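Local coordinates for cellulose binding protein (Clavibacter michiganensis, PDB 4JJO) that probably binds cellulose and loosens plant cell walls, forming the two-domain expansin part of a longer, probably cellulose-degrading enzyme, at residues 6-10 with 84-90; 121-126 with 153-158. All coordinates share one frame. Residue numbers count along the deposited sequence, not the author numbering.

How the contacts relate
Each contact belongs to a different half of the two-domain expansin module, and the two share no strand, sheet or helix. Contact 1 comes first along the chain and closes before contact 2 opens: it packs the helix 81-87 and the turn after it against strand 3-10 of the N-terminal double-psi beta-barrel. Contact 2 pairs strands 124-128 and 156-157 in the C-terminal immunoglobulin-like domain. They lie on opposite sides of the chain's centre, with their own centres about 34 Å apart and their nearest atoms about 13 Å apart. Each therefore joins parts of its own domain, although contact 2 also reaches the N-terminal domain through S24.

Contact 1 (6-10 with 84-90); sequences RATHY and FRALGDF
In the double-psi beta-barrel of the expansin N-terminal domain, the end of strand 3-10 is covered by the last turn of helix 81-87 and the loop after it. Residues 6-10 are extended. Residues 84-87 are helical until G88 leaves helical angles; G88 N closes the turn on F84 O at 2.9 Å. H9 and F84 have the nearest CA atoms, 6.2 Å apart. No hydrogen bond joins the segments; they meet through ring-to-ring packing and the F84 ring against backbone carbonyls.

Strand alternation sends A7 and H9 toward the helix and T8 away, where its hydroxyl is bonded to D78 and H76 of the neighbouring barrel strand. A7 is small enough to sit buried against L79, I95 and I97 while leaving room for the ring of F84. In the t rotamer (chi1 -171°, chi2 99°), F84 lies along the strand backbone: its CE1 comes 3.4 Å from A7 O, bringing the slightly positive ring edge to a carbonyl, and its CD1 is 3.7 Å from T8 O.

H9 takes the p rotamer (chi1 56°, chi2 81°) and sits at the corner of the cluster, a place suited to a flat, partly polar ring at the margin of the barrel. It presents its edge to the F84 face in a T-shaped pair, centroids 4.7 Å apart and planes at 69°. One of its own faces meets F90, whose chi1 of -170° swings the ring back to the strand, in an offset stack at 4.7 Å and 27°. This three-ring aromatic cluster finishes with H9 CE1 lying 3.8 Å from F90 CE1.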
ATOM      1  N   ARG A   6      10.353 -17.907  -5.926  1.00 18.57           N
ATOM      2  CA  ARG A   6       9.693 -18.201  -7.190  1.00 18.58           C
ATOM      3  C   ARG A   6       8.476 -17.315  -7.389  1.00 17.24           C
ATOM      4  O   ARG A   6       7.968 -16.720  -6.439  1.00 17.30           O
ATOM      5  CB  ARG A   6       9.266 -19.666  -7.204  1.00 21.12           C
ATOM      6  CG  ARG A   6       8.361 -20.044  -6.037  1.00 25.49           C
ATOM      7  CD  ARG A   6       8.295 -21.551  -5.832  1.00 29.48           C
ATOM      8  NE  ARG A   6       7.294 -21.922  -4.838  1.00 33.94           N
ATOM      9  CZ  ARG A   6       7.556 -22.213  -3.567  1.00 38.04           C
ATOM     10  NH1 ARG A   6       8.800 -22.190  -3.102  1.00 39.37           N
ATOM     11  NH2 ARG A   6       6.563 -22.536  -2.752  1.00 40.81           N
ATOM     12  N   ALA A   7       8.012 -17.227  -8.630  1.00 16.02           N
ATOM     13  CA  ALA A   7       6.793 -16.485  -8.926  1.00 15.93           C
ATOM     14  C   ALA A   7       5.860 -17.281  -9.822  1.00 16.02           C
ATOM     15  O   ALA A   7       6.297 -17.955 -10.755  1.00 15.69           O
ATOM     16  CB  ALA A   7       7.126 -15.153  -9.578  1.00 15.33           C
ATOM     17  N   THR A   8       4.572 -17.210  -9.505  1.00 16.89           N
ATOM     18  CA  THR A   8       3.514 -17.637 -10.408  1.00 17.77           C
ATOM     19  C   THR A   8       2.773 -16.364 -10.795  1.00 18.02           C
ATOM     20  O   THR A   8       3.204 -15.269 -10.432  1.00 16.60           O
ATOM     21  CB  THR A   8       2.557 -18.642  -9.739  1.00 19.89           C
ATOM     22  OG1 THR A   8       2.162 -18.148  -8.454  1.00 21.20           O
ATOM     23  CG2 THR A   8       3.234 -20.000  -9.569  1.00 20.44           C
ATOM     24  N   HIS A   9       1.673 -16.481 -11.530  1.00 18.47           N
ATOM     25  CA  HIS A   9       0.931 -15.283 -11.916  1.00 18.55           C
ATOM     26  C   HIS A   9      -0.570 -15.391 -11.684  1.00 19.45           C
ATOM     27  O   HIS A   9      -1.133 -16.486 -11.668  1.00 20.33           O
ATOM     28  CB  HIS A   9       1.208 -14.924 -13.376  1.00 19.39           C
ATOM     29  CG  HIS A   9       0.910 -16.027 -14.342  1.00 22.10           C
ATOM     30  ND1 HIS A   9      -0.365 -16.299 -14.796  1.00 24.56           N
ATOM     31  CD2 HIS A   9       1.724 -16.918 -14.954  1.00 22.99           C
ATOM     32  CE1 HIS A   9      -0.321 -17.311 -15.640  1.00 25.46           C
ATOM     33  NE2 HIS A   9       0.934 -17.707 -15.756  1.00 24.83           N
ATOM     34  N   TYR A  10      -1.200 -14.234 -11.502  1.00 19.48           N
ATOM     35  CA  TYR A  10      -2.645 -14.140 -11.358  1.00 20.51           C
ATOM     36  C   TYR A  10      -3.090 -12.778 -11.875  1.00 21.38           C
ATOM     37  O   TYR A  10      -2.265 -11.983 -12.334  1.00 20.60           O
ATOM     38  CB  TYR A  10      -3.058 -14.320  -9.896  1.00 21.65           C
ATOM     39  CG  TYR A  10      -3.039 -13.047  -9.082  1.00 21.75           C
ATOM     40  CD1 TYR A  10      -4.204 -12.547  -8.518  1.00 23.54           C
ATOM     41  CD2 TYR A  10      -1.860 -12.348  -8.877  1.00 21.15           C
ATOM     42  CE1 TYR A  10      -4.195 -11.389  -7.770  1.00 24.88           C
ATOM     43  CE2 TYR A  10      -1.840 -11.187  -8.134  1.00 21.40           C
ATOM     44  CZ  TYR A  10      -3.011 -10.713  -7.582  1.00 23.50           C
ATOM     45  OH  TYR A  10      -3.003  -9.559  -6.836  1.00 25.28           O
ATOM     46  N   PHE A  84       4.776 -10.809 -14.705  1.00 17.07           N
ATOM     47  CA  PHE A  84       5.288 -12.147 -14.986  1.00 18.25           C
ATOM     48  C   PHE A  84       5.801 -12.265 -16.420  1.00 21.14           C
ATOM     49  O   PHE A  84       6.845 -12.875 -16.661  1.00 21.11           O
ATOM     50  CB  PHE A  84       4.196 -13.184 -14.731  1.00 18.35           C
ATOM     51  CG  PHE A  84       4.681 -14.603 -14.795  1.00 18.42           C
ATOM     52  CD1 PHE A  84       4.973 -15.302 -13.636  1.00 17.12           C
ATOM     53  CD2 PHE A  84       4.845 -15.233 -16.009  1.00 20.29           C
ATOM     54  CE1 PHE A  84       5.415 -16.603 -13.691  1.00 17.91           C
ATOM     55  CE2 PHE A  84       5.291 -16.536 -16.071  1.00 20.98           C
ATOM     56  CZ  PHE A  84       5.578 -17.222 -14.910  1.00 19.40           C
ATOM     57  N   ARG A  85       5.073 -11.681 -17.369  1.00 23.99           N
ATOM     58  CA  ARG A  85       5.469 -11.737 -18.775  1.00 26.99           C
ATOM     59  C   ARG A  85       6.758 -10.963 -19.021  1.00 26.13           C
ATOM     60  O   ARG A  85       7.526 -11.291 -19.924  1.00 25.69           O
ATOM     61  CB  ARG A  85       4.368 -11.181 -19.680  1.00 31.00           C
ATOM     62  CG  ARG A  85       3.111 -12.021 -19.727  1.00 33.61           C
ATOM     63  CD  ARG A  85       2.342 -11.778 -21.010  1.00 37.79           C
ATOM     64  NE  ARG A  85       1.036 -12.426 -20.986  1.00 40.43           N
ATOM     65  CZ  ARG A  85      -0.095 -11.842 -20.596  1.00 42.18           C
ATOM     66  NH1 ARG A  85      -0.107 -10.575 -20.196  1.00 42.15           N
ATOM     67  NH2 ARG A  85      -1.226 -12.532 -20.612  1.00 43.85           N
ATOM     68  N   ALA A  86       6.984  -9.927 -18.221  1.00 28.44           N
ATOM     69  CA  ALA A  86       8.171  -9.099 -18.376  1.00 27.51           C
ATOM     70  C   ALA A  86       9.406  -9.858 -17.911  1.00 23.95           C
ATOM     71  O   ALA A  86      10.508  -9.638 -18.413  1.00 24.02           O
ATOM     72  CB  ALA A  86       8.018  -7.815 -17.590  1.00 30.16           C
ATOM     73  N   LEU A  87       9.210 -10.756 -16.951  1.00 21.46           N
ATOM     74  CA  LEU A  87      10.309 -11.512 -16.368  1.00 18.00           C
ATOM     75  C   LEU A  87      10.554 -12.852 -17.051  1.00 16.37           C
ATOM     76  O   LEU A  87      11.679 -13.347 -17.047  1.00 16.31           O
ATOM     77  CB  LEU A  87      10.040 -11.751 -14.883  1.00 17.54           C
ATOM     78  CG  LEU A  87      10.005 -10.507 -13.998  1.00 19.00           C
ATOM     79  CD1 LEU A  87       9.774 -10.895 -12.552  1.00 18.82           C
ATOM     80  CD2 LEU A  87      11.294  -9.721 -14.147  1.00 18.57           C
ATOM     81  N   GLY A  88       9.512 -13.441 -17.634  1.00 16.71           N
ATOM     82  CA  GLY A  88       9.621 -14.776 -18.194  1.00 14.94           C
ATOM     83  C   GLY A  88       8.586 -15.069 -19.261  1.00 16.26           C
ATOM     84  O   GLY A  88       7.728 -14.239 -19.558  1.00 18.09           O
ATOM     85  N   ASP A  89       8.670 -16.262 -19.842  1.00 15.96           N
ATOM     86  CA  ASP A  89       7.684 -16.702 -20.817  1.00 19.30           C
ATOM     87  C   ASP A  89       6.360 -16.924 -20.101  1.00 21.65           C
ATOM     88  O   ASP A  89       6.310 -17.574 -19.058  1.00 19.55           O
ATOM     89  CB  ASP A  89       8.136 -17.993 -21.500  1.00 19.00           C
ATOM     90  CG  ASP A  89       7.322 -18.314 -22.742  1.00 23.92           C
ATOM     91  OD1 ASP A  89       7.807 -18.037 -23.859  1.00 25.22           O
ATOM     92  OD2 ASP A  89       6.195 -18.839 -22.602  1.00 27.40           O
ATOM     93  N   PHE A  90       5.288 -16.378 -20.664  1.00 26.52           N
ATOM     94  CA  PHE A  90       3.971 -16.466 -20.043  1.00 30.18           C
ATOM     95  C   PHE A  90       3.526 -17.911 -19.811  1.00 30.35           C
ATOM     96  O   PHE A  90       2.853 -18.200 -18.821  1.00 31.31           O
ATOM     97  CB  PHE A  90       2.936 -15.729 -20.897  1.00 37.33           C
ATOM     98  CG  PHE A  90       1.605 -15.572 -20.226  1.00 42.77           C
ATOM     99  CD1 PHE A  90       1.507 -14.940 -18.996  1.00 42.73           C
ATOM    100  CD2 PHE A  90       0.448 -16.044 -20.829  1.00 49.03           C
ATOM    101  CE1 PHE A  90       0.282 -14.788 -18.374  1.00 47.85           C
ATOM    102  CE2 PHE A  90      -0.780 -15.896 -20.212  1.00 54.09           C
ATOM    103  CZ  PHE A  90      -0.863 -15.267 -18.983  1.00 53.56           C
TER

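Contact 2 (121-126 with 153-158)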
ATOM      1  N   TRP A 121     -18.315   9.518  14.239  1.00 18.28           N
ATOM      2  CA  TRP A 121     -18.515   8.373  15.124  1.00 18.26           C
ATOM      3  C   TRP A 121     -17.417   7.337  14.930  1.00 17.25           C
ATOM      4  O   TRP A 121     -16.883   6.791  15.895  1.00 18.26           O
ATOM      5  CB  TRP A 121     -19.870   7.715  14.849  1.00 17.80           C
ATOM      6  CG  TRP A 121     -21.051   8.610  15.074  1.00 19.11           C
ATOM      7  CD1 TRP A 121     -21.773   9.269  14.123  1.00 18.95           C
ATOM      8  CD2 TRP A 121     -21.656   8.933  16.332  1.00 20.86           C
ATOM      9  NE1 TRP A 121     -22.786   9.986  14.710  1.00 21.50           N
ATOM     10  CE2 TRP A 121     -22.737   9.795  16.065  1.00 22.24           C
ATOM     11  CE3 TRP A 121     -21.387   8.577  17.656  1.00 22.17           C
ATOM     12  CZ2 TRP A 121     -23.546  10.310  17.076  1.00 24.46           C
ATOM     13  CZ3 TRP A 121     -22.191   9.089  18.657  1.00 24.47           C
ATOM     14  CH2 TRP A 121     -23.259   9.944  18.361  1.00 25.61           C
ATOM     15  N   TRP A 122     -17.097   7.073  13.667  1.00 16.40           N
ATOM     16  CA  TRP A 122     -16.121   6.057  13.295  1.00 15.10           C
ATOM     17  C   TRP A 122     -15.635   6.358  11.889  1.00 14.60           C
ATOM     18  O   TRP A 122     -16.432   6.635  10.994  1.00 13.96           O
ATOM     19  CB  TRP A 122     -16.754   4.662  13.336  1.00 15.42           C
ATOM     20  CG  TRP A 122     -15.804   3.542  13.024  1.00 15.50           C
ATOM     21  CD1 TRP A 122     -15.060   2.825  13.919  1.00 16.66           C
ATOM     22  CD2 TRP A 122     -15.503   3.005  11.729  1.00 15.79           C
ATOM     23  NE1 TRP A 122     -14.314   1.877  13.259  1.00 16.87           N
ATOM     24  CE2 TRP A 122     -14.565   1.968  11.917  1.00 15.62           C
ATOM     25  CE3 TRP A 122     -15.930   3.303  10.432  1.00 16.14           C
ATOM     26  CZ2 TRP A 122     -14.052   1.227  10.852  1.00 15.48           C
ATOM     27  CZ3 TRP A 122     -15.419   2.565   9.376  1.00 15.56           C
ATOM     28  CH2 TRP A 122     -14.487   1.542   9.593  1.00 15.28           C
ATOM     29  N   ALA A 123     -14.325   6.314  11.691  1.00 14.97           N
ATOM     30  CA  ALA A 123     -13.767   6.625  10.388  1.00 15.43           C
ATOM     31  C   ALA A 123     -12.590   5.730  10.049  1.00 14.63           C
ATOM     32  O   ALA A 123     -11.921   5.192  10.932  1.00 12.87           O
ATOM     33  CB  ALA A 123     -13.348   8.085  10.333  1.00 15.99           C
ATOM     34  N   GLY A 124     -12.355   5.577   8.753  1.00 15.46           N
ATOM     35  CA  GLY A 124     -11.201   4.860   8.255  1.00 15.33           C
ATOM     36  C   GLY A 124     -10.406   5.743   7.314  1.00 14.94           C
ATOM     37  O   GLY A 124     -10.982   6.497   6.527  1.00 14.62           O
ATOM     38  N   LEU A 125      -9.084   5.664   7.404  1.00 14.70           N
ATOM     39  CA  LEU A 125      -8.213   6.407   6.506  1.00 15.48           C
ATOM     40  C   LEU A 125      -7.245   5.464   5.817  1.00 14.66           C
ATOM     41  O   LEU A 125      -6.703   4.546   6.433  1.00 15.55           O
ATOM     42  CB  LEU A 125      -7.406   7.465   7.260  1.00 16.80           C
ATOM     43  CG  LEU A 125      -8.142   8.585   7.990  1.00 19.15           C
ATOM     44  CD1 LEU A 125      -7.123   9.579   8.512  1.00 20.98           C
ATOM     45  CD2 LEU A 125      -9.142   9.273   7.083  1.00 19.63           C
ATOM     46  N   GLN A 126      -7.034   5.702   4.531  1.00 14.18           N
ATOM     47  CA  GLN A 126      -6.027   4.981   3.777  1.00 13.94           C
ATOM     48  C   GLN A 126      -4.945   5.955   3.343  1.00 13.34           C
ATOM     49  O   GLN A 126      -5.242   7.019   2.795  1.00 12.82           O
ATOM     50  CB  GLN A 126      -6.666   4.323   2.560  1.00 15.49           C
ATOM     51  CG  GLN A 126      -5.676   3.667   1.622  1.00 16.55           C
ATOM     52  CD  GLN A 126      -6.363   2.945   0.491  1.00 18.35           C
ATOM     53  OE1 GLN A 126      -7.146   3.539  -0.251  1.00 19.42           O
ATOM     54  NE2 GLN A 126      -6.093   1.649   0.363  1.00 19.80           N
ATOM     55  N   TYR A 153      -6.806  -4.797   5.895  1.00 18.15           N
ATOM     56  CA  TYR A 153      -7.264  -4.554   4.527  1.00 18.27           C
ATOM     57  C   TYR A 153      -6.860  -3.181   3.968  1.00 16.65           C
ATOM     58  O   TYR A 153      -7.446  -2.700   2.998  1.00 16.46           O
ATOM     59  CB  TYR A 153      -8.780  -4.758   4.411  1.00 19.82           C
ATOM     60  CG  TYR A 153      -9.622  -3.850   5.274  1.00 19.30           C
ATOM     61  CD1 TYR A 153      -9.934  -2.561   4.865  1.00 19.03           C
ATOM     62  CD2 TYR A 153     -10.128  -4.294   6.486  1.00 20.16           C
ATOM     63  CE1 TYR A 153     -10.715  -1.729   5.650  1.00 18.64           C
ATOM     64  CE2 TYR A 153     -10.910  -3.473   7.277  1.00 19.87           C
ATOM     65  CZ  TYR A 153     -11.197  -2.191   6.855  1.00 19.33           C
ATOM     66  OH  TYR A 153     -11.975  -1.366   7.631  1.00 19.92           O
ATOM     67  N   GLY A 154      -5.854  -2.558   4.577  1.00 16.74           N
ATOM     68  CA  GLY A 154      -5.216  -1.396   3.983  1.00 16.74           C
ATOM     69  C   GLY A 154      -5.667  -0.044   4.500  1.00 16.25           C
ATOM     70  O   GLY A 154      -5.246   0.988   3.976  1.00 17.08           O
ATOM     71  N   TYR A 155      -6.519  -0.041   5.520  1.00 15.87           N
ATOM     72  CA  TYR A 155      -6.973   1.203   6.127  1.00 15.65           C
ATOM     73  C   TYR A 155      -6.505   1.321   7.572  1.00 15.52           C
ATOM     74  O   TYR A 155      -5.974   0.373   8.154  1.00 15.96           O
ATOM     75  CB  TYR A 155      -8.500   1.295   6.094  1.00 16.12           C
ATOM     76  CG  TYR A 155      -9.070   1.824   4.799  1.00 16.76           C
ATOM     77  CD1 TYR A 155      -9.473   3.147   4.692  1.00 16.26           C
ATOM     78  CD2 TYR A 155      -9.215   1.000   3.688  1.00 17.76           C
ATOM     79  CE1 TYR A 155     -10.002   3.639   3.516  1.00 17.14           C
ATOM     80  CE2 TYR A 155      -9.744   1.483   2.507  1.00 19.41           C
ATOM     81  CZ  TYR A 155     -10.134   2.805   2.427  1.00 19.14           C
ATOM     82  OH  TYR A 155     -10.660   3.283   1.250  1.00 21.26           O
ATOM     83  N   TRP A 156      -6.717   2.504   8.134  1.00 14.34           N
ATOM     84  CA  TRP A 156      -6.474   2.770   9.541  1.00 14.50           C
ATOM     85  C   TRP A 156      -7.777   3.290  10.124  1.00 14.57           C
ATOM     86  O   TRP A 156      -8.364   4.221   9.580  1.00 15.71           O
ATOM     87  CB  TRP A 156      -5.378   3.821   9.700  1.00 14.85           C
ATOM     88  CG  TRP A 156      -4.038   3.371   9.233  1.00 15.17           C
ATOM     89  CD1 TRP A 156      -3.590   3.332   7.944  1.00 15.79           C
ATOM     90  CD2 TRP A 156      -2.960   2.900  10.050  1.00 15.24           C
ATOM     91  NE1 TRP A 156      -2.298   2.861   7.910  1.00 16.36           N
ATOM     92  CE2 TRP A 156      -1.889   2.591   9.188  1.00 16.25           C
ATOM     93  CE3 TRP A 156      -2.796   2.711  11.425  1.00 15.37           C
ATOM     94  CZ2 TRP A 156      -0.670   2.105   9.660  1.00 17.02           C
ATOM     95  CZ3 TRP A 156      -1.589   2.228  11.889  1.00 16.08           C
ATOM     96  CH2 TRP A 156      -0.541   1.929  11.010  1.00 16.49           C
ATOM     97  N   VAL A 157      -8.238   2.697  11.220  1.00 14.29           N
ATOM     98  CA  VAL A 157      -9.552   3.047  11.754  1.00 14.22           C
ATOM     99  C   VAL A 157      -9.501   3.640  13.156  1.00 13.46           C
ATOM    100  O   VAL A 157      -8.550   3.441  13.909  1.00 14.15           O
ATOM    101  CB  VAL A 157     -10.520   1.841  11.746  1.00 15.40           C
ATOM    102  CG1 VAL A 157     -10.750   1.361  10.322  1.00 15.54           C
ATOM    103  CG2 VAL A 157      -9.992   0.718  12.621  1.00 16.70           C
ATOM    104  N   THR A 158     -10.556   4.373  13.490  1.00 14.19           N
ATOM    105  CA  THR A 158     -10.651   5.069  14.763  1.00 14.60           C
ATOM    106  C   THR A 158     -11.137   4.136  15.869  1.00 16.78           C
ATOM    107  O   THR A 158     -12.102   3.398  15.682  1.00 17.51           O
ATOM    108  CB  THR A 158     -11.625   6.253  14.649  1.00 15.75           C
ATOM    109  OG1 THR A 158     -12.881   5.790  14.142  1.00 17.19           O
ATOM    110  CG2 THR A 158     -11.067   7.316  13.707  1.00 15.07           C
TER
HETATM  111  O   HOH W   1     -14.598   5.425  16.457  1.00 18.97           O
HETATM  112  O   HOH W   2     -12.469   0.401  15.401  1.00 37.18           O
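The shortest polar links are the reciprocal backbone hydrogen bonds of the antiparallel pair L125 and W156: L125 N to W156 O and W156 N to L125 O, both 2.7 Å. Beyond the non-hydrogen-bonded pair G124 and V157, T158 N donates to A123 O at 3.0 Å, but A123 N turns to the side chain T158 OG1 at 2.9 Å. A threonine suits this frayed end because its hydroxyl substitutes for a backbone acceptor. Water 1 joins T158 OG1 (2.9 Å) to W121 O (2.7 Å), and water 2 joins T158 O (3.0 Å) to W122 NE1 (3.2 Å). CA-H...O contacts, such as G124 CA to W156 O at 3.2 Å, add to the pairing.

L125 and W156 share the inward face, packing on L148 with I112, V114, I134, V137 and I139 around them. On the other face G124 has no side chain; an ideal CB would come 3.6 Å from Y155 CD1 and from V157 CG1, so glycine eases the packing here. The Y155 ring receives Q126 CB in a CH-pi contact, 3.7 Å from the ring centroid, while the amide of Q126 bonds R113 and S24, the latter in the N-terminal domain. V157 CG1 touches W122 CZ2 at 3.3 Å, and W122 CH2 approaches Y153 OH at 4.3 Å; that hydroxyl is bonded to K115. At the positive phi of G154 (99°) a CB would be jammed against the carbonyl O of Y153, so glycine suits the place.

The pairing belongs to the immunoglobulin-like beta-sandwich of expansins, and W121, W122 and Y153 probably correspond to the aromatic row that binds cellulose in bacterial relatives.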